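Long-range contacts in lactaldehyde dehydrogenase (Methanocaldococcus jannaschii, PDB 3PQA), which oxidises lactaldehyde to lactate with NAD, which it prefers to NADP, in the biosynthesis of coenzyme F420: residues V330-D335 with D361-K366; T354-D359 with A371-I376. One frame throughout, in Å; residues are numbered along the deposited sequence.

Contacts 1 and 2 lie about 9 Å apart, centre to centre, in one layered part of the fold, and their segments alternate along the chain. Contact 2 lies within the sheet: strands 354-357 and 373-376 run parallel, five backbone hydrogen bonds join them, and all but one of the touching residues are buried. Contact 1 lies on one face of that sheet, where the end of helix 320-335 meets the loop connecting the same two strands; a single hydrogen bond, given by a side-chain amide, crosses it, amid apolar packing that runs out to solvent at Lys332. Leu364 and Val330 of contact 1 rest on Pro375 and Val373 of contact 2, and Ile334 rests on Leu356.

Contact 1: residues V330-D335 with D361-K366; sequences VEKAID and DNILCK
Ala333 is the point of the helix on which the 361-366 loop closes. Its CB packs against CG2 of Ile363 and lies 3.7 Å from CD1 of Leu364. The amide oxygen OD1 of Asn362 approaches the same methyl, Ala333 CB, to 3.4 Å. With CG anti to the backbone N (chi1 -167°), the Asn362 amide reaches across to the helix, and its ND2 donates to Ala333 O at 3.0 Å. That acceptor lies close to the amide plane, and the carbonyl is met well off its axis, at a C=O...N angle of 119°. The other end of the amide is used within the loop: OD1 accepts from Leu364 N at 3.0 Å in an almost straight bond (172°), forming an Asx turn at the start of the loop. An alanine in place of Asn362 would probably leave Ala333 O and Leu364 N without these mates and let the loop drift from the helix. Leu364 continues inward onto Val373 and Pro375, so it is lodged between helix 320-335 and the parallel strand pair 350-357 and 373-379 of the mixed sheet. Toward solvent the packing thins: Lys332 crosses Ile363 at about a right angle, touching it through CG to CG2 at 4.1 Å, while its bent chain carries NZ to a salt bridge with Glu336, whose carboxylate also accepts from Ile363 N.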
loop_
_atom_site.group_PDB
_atom_site.type_symbol
_atom_site.label_atom_id
_atom_site.label_comp_id
_atom_site.label_asym_id
_atom_site.label_seq_id
_atom_site.Cartn_x
_atom_site.Cartn_y
_atom_site.Cartn_z
ATOM N N VAL B 330 26.744 38.009 11.667
ATOM C CA VAL B 330 26.806 38.874 10.484
ATOM C C VAL B 330 28.139 39.644 10.453
ATOM O O VAL B 330 28.821 39.668 9.432
ATOM C CB VAL B 330 25.570 39.802 10.371
ATOM C CG1 VAL B 330 25.715 40.781 9.207
ATOM C CG2 VAL B 330 24.310 38.965 10.192
ATOM N N GLU B 331 28.519 40.220 11.591
ATOM C CA GLU B 331 29.817 40.894 11.725
ATOM C C GLU B 331 30.990 40.004 11.314
ATOM O O GLU B 331 31.867 40.437 10.566
ATOM C CB GLU B 331 30.010 41.388 13.157
ATOM C CG GLU B 331 29.226 42.645 13.471
ATOM C CD GLU B 331 29.409 43.118 14.905
ATOM O OE1 GLU B 331 30.455 42.797 15.530
ATOM O OE2 GLU B 331 28.511 43.832 15.399
ATOM N N LYS B 332 30.991 38.764 11.802
ATOM C CA LYS B 332 31.986 37.763 11.413
ATOM C C LYS B 332 31.962 37.509 9.901
ATOM O O LYS B 332 33.008 37.511 9.252
ATOM C CB LYS B 332 31.771 36.464 12.203
ATOM C CG LYS B 332 32.808 35.360 11.987
ATOM C CD LYS B 332 34.097 35.623 12.776
ATOM C CE LYS B 332 35.040 34.424 12.708
ATOM N NZ LYS B 332 35.740 34.365 11.394
ATOM N N ALA B 333 30.764 37.308 9.348
ATOM C CA ALA B 333 30.597 37.073 7.915
ATOM C C ALA B 333 31.225 38.193 7.084
ATOM O O ALA B 333 31.847 37.934 6.050
ATOM C CB ALA B 333 29.119 36.919 7.572
ATOM N N ILE B 334 31.062 39.428 7.554
ATOM C CA ILE B 334 31.639 40.605 6.899
ATOM C C ILE B 334 33.167 40.628 7.075
ATOM O O ILE B 334 33.891 40.897 6.115
ATOM C CB ILE B 334 30.972 41.924 7.394
ATOM C CG1 ILE B 334 29.495 41.964 6.976
ATOM C CG2 ILE B 334 31.698 43.161 6.840
ATOM C CD1 ILE B 334 28.675 43.046 7.664
ATOM N N ASP B 335 33.633 40.324 8.290
ATOM C CA ASP B 335 35.069 40.194 8.603
ATOM C C ASP B 335 35.766 39.234 7.652
ATOM O O ASP B 335 36.907 39.465 7.258
ATOM C CB ASP B 335 35.275 39.652 10.020
ATOM C CG ASP B 335 35.265 40.727 11.084
ATOM O OD1 ASP B 335 34.995 41.909 10.770
ATOM O OD2 ASP B 335 35.534 40.381 12.259
ATOM N N ASP B 361 33.167 29.502 1.495
ATOM C CA ASP B 361 33.844 29.266 2.774
ATOM C C ASP B 361 33.343 30.141 3.921
ATOM O O ASP B 361 33.788 29.978 5.053
ATOM C CB ASP B 361 35.362 29.429 2.626
ATOM C CG ASP B 361 35.954 28.441 1.653
ATOM O OD1 ASP B 361 35.833 27.218 1.884
ATOM O OD2 ASP B 361 36.537 28.888 0.645
ATOM N N ASN B 362 32.416 31.050 3.628
ATOM C CA ASN B 362 31.893 31.981 4.628
ATOM C C ASN B 362 31.151 31.273 5.759
ATOM O O ASN B 362 30.472 30.278 5.526
ATOM C CB ASN B 362 30.986 33.013 3.955
ATOM C CG ASN B 362 30.666 34.193 4.852
ATOM O OD1 ASN B 362 29.743 34.139 5.663
ATOM N ND2 ASN B 362 31.422 35.273 4.700
ATOM N N ILE B 363 31.278 31.812 6.971
ATOM C CA ILE B 363 30.605 31.276 8.163
ATOM C C ILE B 363 29.090 31.037 7.971
ATOM O O ILE B 363 28.541 30.070 8.508
ATOM C CB ILE B 363 30.893 32.161 9.431
ATOM C CG1 ILE B 363 30.397 31.491 10.716
ATOM C CG2 ILE B 363 30.323 33.567 9.280
ATOM C CD1 ILE B 363 31.184 30.250 11.113
ATOM N N LEU B 364 28.433 31.898 7.192
ATOM C CA LEU B 364 26.986 31.774 6.970
ATOM C C LEU B 364 26.604 30.504 6.214
ATOM O O LEU B 364 25.491 30.005 6.364
ATOM C CB LEU B 364 26.430 32.991 6.228
ATOM C CG LEU B 364 26.463 34.331 6.965
ATOM C CD1 LEU B 364 26.010 35.474 6.061
ATOM C CD2 LEU B 364 25.635 34.276 8.237
ATOM N N CYS B 365 27.520 29.988 5.401
ATOM C CA CYS B 365 27.273 28.742 4.657
ATOM C C CYS B 365 27.282 27.495 5.563
ATOM O O CYS B 365 26.908 26.402 5.131
ATOM C CB CYS B 365 28.289 28.576 3.526
ATOM S SG CYS B 365 28.216 29.870 2.283
ATOM N N LYS B 366 27.722 27.659 6.808
ATOM C CA LYS B 366 27.833 26.536 7.725
ATOM C C LYS B 366 26.982 26.725 8.973
ATOM O O LYS B 366 26.894 25.828 9.801
ATOM C CB LYS B 366 29.301 26.316 8.131
ATOM C CG LYS B 366 30.215 25.840 7.003
ATOM C CD LYS B 366 29.829 24.419 6.515
ATOM C CE LYS B 366 30.914 23.786 5.615
ATOM N NZ LYS B 366 32.164 23.446 6.365
#

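Contact 2: residues T354-D359 with A371-I376; sequences TILEVD and APVIPI
Ile376 O receives the backbone N of Val358 at 2.9 Å, while CA of Glu357 makes a further CA-H...O contact with the same oxygen at 3.3 Å. Four more backbone bonds complete the ladder. Thr354 N donates to Pro372 O at 2.8 Å, nearly in line with that carbonyl; Ile374 binds through both its N and its O, to Thr354 O and Leu356 N, and Ile376 N donates to Leu356 O. This alternation is that of a parallel pair, with Thr354 beside Val373 and Glu357 beside Ile376, the strand axes turned 19° from each other. Pro375 has no N-H to give, but its backbone N and O point away from strand 354-357, the O pairing with Ile281 of strand 278-284; to Leu356 O it presents its CA-H. The mixed sheet, covered by helices on both faces, is that of the catalytic domain of the aldehyde dehydrogenase fold, where strand 278-284 follows the probable nucleophile Cys275; the contact itself is packing away from the active site. CG1 of Ile376 is set anti to its carbonyl carbon (chi1 -63°), and the chain, extended beyond it, carries CD1 across to CG2 of Ile355, 3.5 Å away; Phe295 of helix 288-300 packs over both residues. On the face of Leu356 and Val373, CD1 of Leu356 lies 4.1 Å from CG1 of Val373, covered by Ile334 and Val330 of helix 320-335. Val358 lies alongside Pro375, with CG2 and CB 3.7 Å apart. Thr354 OG1 turns to Gly344 N and Tyr352 O, and the extended Glu357 to a salt bridge with Arg378.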
loop_
_atom_site.group_PDB
_atom_site.type_symbol
_atom_site.label_atom_id
_atom_site.label_comp_id
_atom_site.label_asym_id
_atom_site.label_seq_id
_atom_site.Cartn_x
_atom_site.Cartn_y
_atom_site.Cartn_z
ATOM N N THR B 354 18.357 40.955 5.831
ATOM C CA THR B 354 19.801 41.119 5.646
ATOM C C THR B 354 20.281 40.175 4.537
ATOM O O THR B 354 19.954 38.986 4.527
ATOM C CB THR B 354 20.545 40.875 6.980
ATOM O OG1 THR B 354 20.172 41.896 7.915
ATOM C CG2 THR B 354 22.058 40.890 6.799
ATOM N N ILE B 355 21.032 40.724 3.588
ATOM C CA ILE B 355 21.482 39.969 2.436
ATOM C C ILE B 355 22.957 40.281 2.225
ATOM O O ILE B 355 23.356 41.443 2.262
ATOM C CB ILE B 355 20.682 40.362 1.179
ATOM C CG1 ILE B 355 19.178 40.165 1.415
ATOM C CG2 ILE B 355 21.167 39.584 -0.059
ATOM C CD1 ILE B 355 18.311 40.693 0.296
ATOM N N LEU B 356 23.759 39.237 2.037
ATOM C CA LEU B 356 25.175 39.402 1.759
ATOM C C LEU B 356 25.572 38.537 0.581
ATOM O O LEU B 356 25.030 37.444 0.396
ATOM C CB LEU B 356 26.023 38.982 2.962
ATOM C CG LEU B 356 25.911 39.744 4.283
ATOM C CD1 LEU B 356 24.799 39.161 5.142
ATOM C CD2 LEU B 356 27.227 39.668 5.026
ATOM N N GLU B 357 26.519 39.017 -0.222
ATOM C CA GLU B 357 27.168 38.136 -1.173
ATOM C C GLU B 357 28.425 37.607 -0.506
ATOM O O GLU B 357 29.206 38.383 0.049
ATOM C CB GLU B 357 27.510 38.819 -2.502
ATOM C CG GLU B 357 28.333 37.880 -3.385
ATOM C CD GLU B 357 28.447 38.291 -4.842
ATOM O OE1 GLU B 357 27.882 39.327 -5.241
ATOM O OE2 GLU B 357 29.098 37.533 -5.592
ATOM N N VAL B 358 28.593 36.288 -0.527
ATOM C CA VAL B 358 29.724 35.643 0.144
ATOM C C VAL B 358 30.339 34.548 -0.730
ATOM O O VAL B 358 29.780 34.201 -1.781
ATOM C CB VAL B 358 29.307 35.048 1.525
ATOM C CG1 VAL B 358 28.592 36.091 2.390
ATOM C CG2 VAL B 358 28.409 33.818 1.345
ATOM N N ASP B 359 31.476 34.000 -0.308
ATOM C CA ASP B 359 31.995 32.815 -0.973
ATOM C C ASP B 359 31.651 31.557 -0.182
ATOM O O ASP B 359 31.200 31.649 0.967
ATOM C CB ASP B 359 33.490 32.935 -1.327
ATOM C CG ASP B 359 34.406 32.862 -0.125
ATOM O OD1 ASP B 359 34.089 32.172 0.867
ATOM O OD2 ASP B 359 35.483 33.500 -0.195
ATOM N N ALA B 371 17.252 33.314 11.312
ATOM C CA ALA B 371 17.201 34.772 11.228
ATOM C C ALA B 371 17.039 35.190 9.778
ATOM O O ALA B 371 17.300 34.390 8.869
ATOM C CB ALA B 371 18.472 35.373 11.788
ATOM N N PRO B 372 16.624 36.451 9.549
ATOM C CA PRO B 372 16.392 36.876 8.167
ATOM C C PRO B 372 17.690 37.342 7.503
ATOM O O PRO B 372 17.779 38.472 7.026
ATOM C CB PRO B 372 15.406 38.033 8.328
ATOM C CG PRO B 372 15.808 38.652 9.663
ATOM C CD PRO B 372 16.215 37.484 10.528
ATOM N N VAL B 373 18.684 36.456 7.505
ATOM C CA VAL B 373 20.034 36.723 7.001
ATOM C C VAL B 373 20.349 35.725 5.883
ATOM O O VAL B 373 20.455 34.516 6.137
ATOM C CB VAL B 373 21.104 36.581 8.119
ATOM C CG1 VAL B 373 22.511 36.732 7.552
ATOM C CG2 VAL B 373 20.852 37.581 9.247
ATOM N N ILE B 374 20.508 36.242 4.661
ATOM C CA ILE B 374 20.651 35.409 3.472
ATOM C C ILE B 374 21.995 35.618 2.765
ATOM O O ILE B 374 22.223 36.680 2.162
ATOM C CB ILE B 374 19.520 35.678 2.450
ATOM C CG1 ILE B 374 18.136 35.707 3.131
ATOM C CG2 ILE B 374 19.603 34.682 1.264
ATOM C CD1 ILE B 374 17.753 34.406 3.898
ATOM N N PRO B 375 22.879 34.605 2.831
ATOM C CA PRO B 375 24.097 34.610 2.020
ATOM C C PRO B 375 23.791 34.128 0.610
ATOM O O PRO B 375 23.047 33.149 0.422
ATOM C CB PRO B 375 24.999 33.611 2.728
ATOM C CG PRO B 375 24.013 32.622 3.340
ATOM C CD PRO B 375 22.784 33.407 3.691
ATOM N N ILE B 376 24.352 34.836 -0.366
ATOM C CA ILE B 376 24.213 34.487 -1.773
ATOM C C ILE B 376 25.617 34.216 -2.294
ATOM O O ILE B 376 26.522 35.027 -2.072
ATOM C CB ILE B 376 23.575 35.637 -2.587
ATOM C CG1 ILE B 376 22.143 35.913 -2.087
ATOM C CG2 ILE B 376 23.587 35.296 -4.094
ATOM C CD1 ILE B 376 21.503 37.170 -2.640
#